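Local coordinates for putative tetR family transcription regulator (Shewanella loihica, PDB 3PPB), which probably binds DNA through a helix-turn-helix motif and regulates transcription, as a member of the tetR family, at residues Gln66-Ala69 and Asp70-Ala74; Leu102-Ala105 and Phe106-Leu109. All blocks are in the same frame, centred on the assembly; numbering follows the deposited sequence.

Interaction 1: residues Gln66-Ala69 and Asp70-Ala74. With EDO (1,2-ethanediol), chain G; EDO (1,2-ethanediol), chain H.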
# COMPACT_ATOMS: atom_id res chain seq x y z
N GLN A 66 -5.23 3.46 -16.72
CA GLN A 66 -6.29 3.54 -17.72
C GLN A 66 -6.79 2.14 -18.12
O GLN A 66 -8.01 1.94 -18.17
CB GLN A 66 -5.87 4.34 -18.96
CG GLN A 66 -7.08 4.71 -19.85
CD GLN A 66 -8.07 5.61 -19.15
OE1 GLN A 66 -7.77 6.74 -18.80
NE2 GLN A 66 -9.28 5.10 -18.90
N GLU A 67 -5.88 1.18 -18.33
CA GLU A 67 -6.24 -0.22 -18.64
C GLU A 67 -7.12 -0.83 -17.54
O GLU A 67 -8.14 -1.46 -17.83
CB GLU A 67 -4.98 -1.07 -18.80
CG GLU A 67 -4.25 -0.84 -20.10
CD GLU A 67 -2.96 -1.64 -20.18
OE1 GLU A 67 -2.93 -2.77 -19.64
OE2 GLU A 67 -1.98 -1.12 -20.76
N PHE A 68 -6.72 -0.63 -16.27
CA PHE A 68 -7.43 -1.11 -15.10
C PHE A 68 -8.85 -0.52 -15.05
O PHE A 68 -9.83 -1.26 -14.90
CB PHE A 68 -6.64 -0.74 -13.84
CG PHE A 68 -7.32 -1.03 -12.52
CD1 PHE A 68 -7.38 -2.33 -12.02
CD2 PHE A 68 -7.85 0.00 -11.75
CE1 PHE A 68 -7.96 -2.59 -10.78
CE2 PHE A 68 -8.43 -0.25 -10.51
CZ PHE A 68 -8.49 -1.55 -10.03
N ALA A 69 -8.95 0.81 -15.20
CA ALA A 69 -10.22 1.55 -15.16
C ALA A 69 -11.15 1.07 -16.27
O ALA A 69 -12.31 0.79 -15.99
CB ALA A 69 -9.96 3.04 -15.29
N ASP A 70 -10.60 0.89 -17.49
CA ASP A 70 -11.33 0.41 -18.67
C ASP A 70 -11.87 -1.01 -18.46
O ASP A 70 -13.03 -1.25 -18.78
CB ASP A 70 -10.43 0.46 -19.91
CG ASP A 70 -10.12 1.84 -20.49
OD1 ASP A 70 -10.64 2.84 -19.95
OD2 ASP A 70 -9.39 1.91 -21.50
N ALA A 71 -11.04 -1.93 -17.91
CA ALA A 71 -11.41 -3.33 -17.67
C ALA A 71 -12.52 -3.48 -16.64
O ALA A 71 -13.48 -4.22 -16.89
CB ALA A 71 -10.20 -4.14 -17.23
N ILE A 72 -12.41 -2.78 -15.51
CA ILE A 72 -13.40 -2.92 -14.44
C ILE A 72 -14.74 -2.27 -14.84
O ILE A 72 -15.79 -2.85 -14.54
CB ILE A 72 -12.88 -2.46 -13.05
CG1 ILE A 72 -12.67 -0.94 -12.94
CG2 ILE A 72 -11.59 -3.23 -12.71
CD1 ILE A 72 -12.42 -0.43 -11.50
N GLN A 73 -14.71 -1.15 -15.59
CA GLN A 73 -15.94 -0.49 -16.03
C GLN A 73 -16.64 -1.31 -17.14
O GLN A 73 -17.87 -1.42 -17.12
CB GLN A 73 -15.69 0.94 -16.50
CG GLN A 73 -15.36 1.89 -15.36
CD GLN A 73 -15.42 3.32 -15.82
OE1 GLN A 73 -14.44 3.87 -16.36
NE2 GLN A 73 -16.58 3.95 -15.64
N ALA A 74 -15.86 -1.92 -18.06
CA ALA A 74 -16.40 -2.74 -19.15
C ALA A 74 -17.06 -4.04 -18.62
O ALA A 74 -17.88 -4.63 -19.32
CB ALA A 74 -15.30 -3.08 -20.14
C1 EDO G . -5.63 -5.46 -19.34
O1 EDO G . -4.68 -4.56 -18.76
C2 EDO G . -7.00 -4.78 -19.39
O2 EDO G . -7.99 -5.70 -19.85
C1 EDO H . 2.88 -1.92 -21.08
O1 EDO H . 2.15 -3.15 -21.10
C2 EDO H . 1.94 -0.77 -21.42
O2 EDO H . 0.89 -0.72 -20.44
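Phe68 and Ile72, one helical turn apart, form the packed side of this stretch. Ile72 CG2 sits 4.2 Å from Phe68 CE1, over one ring face but offset toward the rim, while Ile72 CD1 approaches Phe68 CE2 at 4.1 Å. Both branches lie on the same face, over the outer rim at CE1 and CE2. Phe68 reaches them with CG anti to its backbone N (chi1 173°). Both residues are buried, with Ala93 of helix 82-99 against each of them and Trp96 meeting the Phe68 ring edge-to-face. The backbone beneath is regular: Ile72 N donates to Phe68 O at 3.1 Å and Asp70 N to Gln66 O at 2.9 Å, the i to i+4 pattern of an alpha-helix. This is the C-terminal part of helix 53-74, the helix leading out of the tetR-type DNA-binding region into the all-helical remainder of the chain. The other side is polar and looser: Asp70 and Glu67 are exposed, Gln66 partly. Bent at chi2 (63°), Gln66 donates a hydrogen bond from NE2 to Asp70 OD1 at 2.8 Å. That oxygen lies near the amide plane, yet is met from above the carboxylate plane. With an alanine in place of Gln66, Asp70 OD1 would probably lose its amide donor and the carboxylate be freer to turn. Glu67 OE1 accepts from an ethanediol O1 at 2.7 Å and also pairs with Lys103.

Interaction 2: residues Leu102-Ala105 and Phe106-Leu109. With EDO (1,2-ethanediol), chain F.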
# COMPACT_ATOMS: atom_id res chain seq x y z
N LEU A 102 1.97 -9.02 -13.39
CA LEU A 102 3.04 -8.03 -13.52
C LEU A 102 2.52 -6.59 -13.27
O LEU A 102 3.09 -5.86 -12.45
CB LEU A 102 3.70 -8.14 -14.90
CG LEU A 102 4.92 -7.27 -15.15
CD1 LEU A 102 6.03 -7.54 -14.14
CD2 LEU A 102 5.46 -7.52 -16.54
N LYS A 103 1.42 -6.21 -13.97
CA LYS A 103 0.80 -4.90 -13.82
C LYS A 103 0.27 -4.69 -12.40
O LYS A 103 0.35 -3.57 -11.87
CB LYS A 103 -0.32 -4.72 -14.84
CG LYS A 103 0.21 -4.49 -16.23
CD LYS A 103 -0.85 -4.67 -17.30
CE LYS A 103 -0.17 -4.56 -18.65
NZ LYS A 103 -1.12 -4.86 -19.75
N GLN A 104 -0.22 -5.77 -11.76
CA GLN A 104 -0.70 -5.71 -10.38
C GLN A 104 0.48 -5.48 -9.41
O GLN A 104 0.38 -4.64 -8.52
CB GLN A 104 -1.52 -6.96 -10.00
CG GLN A 104 -1.94 -7.01 -8.53
CD GLN A 104 -2.71 -5.79 -8.07
OE1 GLN A 104 -3.39 -5.11 -8.84
NE2 GLN A 104 -2.63 -5.50 -6.78
N ALA A 105 1.61 -6.20 -9.60
CA ALA A 105 2.81 -6.01 -8.78
C ALA A 105 3.31 -4.54 -8.91
O ALA A 105 3.73 -3.95 -7.92
CB ALA A 105 3.91 -6.98 -9.21
N PHE A 106 3.18 -3.94 -10.13
CA PHE A 106 3.51 -2.55 -10.44
C PHE A 106 2.63 -1.62 -9.60
O PHE A 106 3.14 -0.64 -9.06
CB PHE A 106 3.33 -2.28 -11.96
CG PHE A 106 3.50 -0.83 -12.37
CD1 PHE A 106 4.76 -0.31 -12.62
CD2 PHE A 106 2.40 0.01 -12.48
CE1 PHE A 106 4.93 1.03 -12.97
CE2 PHE A 106 2.56 1.36 -12.82
CZ PHE A 106 3.83 1.85 -13.09
N PHE A 107 1.31 -1.93 -9.45
CA PHE A 107 0.42 -1.11 -8.60
C PHE A 107 0.84 -1.22 -7.14
O PHE A 107 0.96 -0.22 -6.44
CB PHE A 107 -1.06 -1.53 -8.74
CG PHE A 107 -1.82 -1.07 -9.96
CD1 PHE A 107 -1.38 0.03 -10.71
CD2 PHE A 107 -3.00 -1.68 -10.32
CE1 PHE A 107 -2.10 0.47 -11.81
CE2 PHE A 107 -3.75 -1.21 -11.41
CZ PHE A 107 -3.28 -0.15 -12.15
N GLN A 108 1.10 -2.44 -6.69
CA GLN A 108 1.50 -2.68 -5.31
C GLN A 108 2.77 -1.87 -5.01
O GLN A 108 2.87 -1.22 -3.98
CB GLN A 108 1.69 -4.20 -5.13
CG GLN A 108 1.38 -4.75 -3.75
CD GLN A 108 -0.01 -4.48 -3.21
OE1 GLN A 108 -0.22 -3.51 -2.50
NE2 GLN A 108 -0.97 -5.37 -3.44
N LEU A 109 3.69 -1.79 -5.95
CA LEU A 109 4.91 -1.03 -5.71
C LEU A 109 4.76 0.49 -5.87
O LEU A 109 5.46 1.21 -5.15
CB LEU A 109 6.01 -1.51 -6.67
CG LEU A 109 6.58 -2.90 -6.44
CD1 LEU A 109 7.23 -3.42 -7.71
CD2 LEU A 109 7.58 -2.89 -5.29
C1 EDO F . 2.24 -0.63 -0.74
O1 EDO F . 1.62 -1.69 -1.48
C2 EDO F . 1.23 0.50 -0.56
O2 EDO F . 1.91 1.71 -0.20
O HOH W 1 -1.27 -7.74 -5.22
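Gln104 and Gln108, a turn apart, are joined through one water rather than directly. Their NE2 atoms stand 3.7 Å apart, and each donates to the same water at 3.0 Å, so two amide donors that could not bond one another share an acceptor. The amide planes lie 75° apart. Each amide has a further partner on helix 150-170: Gln104 OE1 is hydrogen-bonded to Tyr161 OH, and Gln108 NE2 also donates to Leu162 O. With its bend at chi2 (55°), the Gln104 chain runs forward along the helix and sets OE1 at the edge of the Phe107 ring, 3.8 Å from CD2, with amide and ring nearly perpendicular (81°).

Lys103 O has a mixed setting. It accepts from Phe107 N at 3.1 Å, lies over one face of the Phe107 ring, and is near the plane of the Phe106 ring at its edge. The neighbouring carbonyls are satisfied in the same helical manner, Gln104 O by Gln108 N (3.0 Å, the donor in the carbonyl plane) and Ala105 O by Leu109 N. Gln108 O is engaged as well, receiving an ethanediol O1 at 2.8 Å; that ethanediol is also hydrogen-bonded to Gln108 O of the second subunit, and Met112 of that subunit packs on Gln108. On the inward side, Phe106 lies against Leu57 and Leu60 of helix 53-74.

Helix 101-110 therefore combines aromatic packing against helix 53-74 with amide groups whose polar atoms bond to helix 150-170 and to water, so the rotations of both glutamine amides are probably fixed by these bonds.

How the interactions relate
Interaction 1 comes first along the chain, near the C-terminal end of helix 53-74, and interaction 2 follows on helix 101-110, with helix 82-99 between them in sequence. Their centres are about 15 Å apart, yet their side chains meet. Glu67 OE1 and Lys103 NZ form a salt bridge at 2.8 Å, and Phe68 CG lies 3.7 Å from Phe107 CE2, where the two rings meet edge-to-face. A charged and an aromatic contact thus tie the two helices together. Trp96 of helix 82-99 reaches both rings, so three helices share this packing. Since Leu102 and Phe106 also touch helix 10-24, helix 101-110 connects this core with the N-terminal, probably DNA-binding, part.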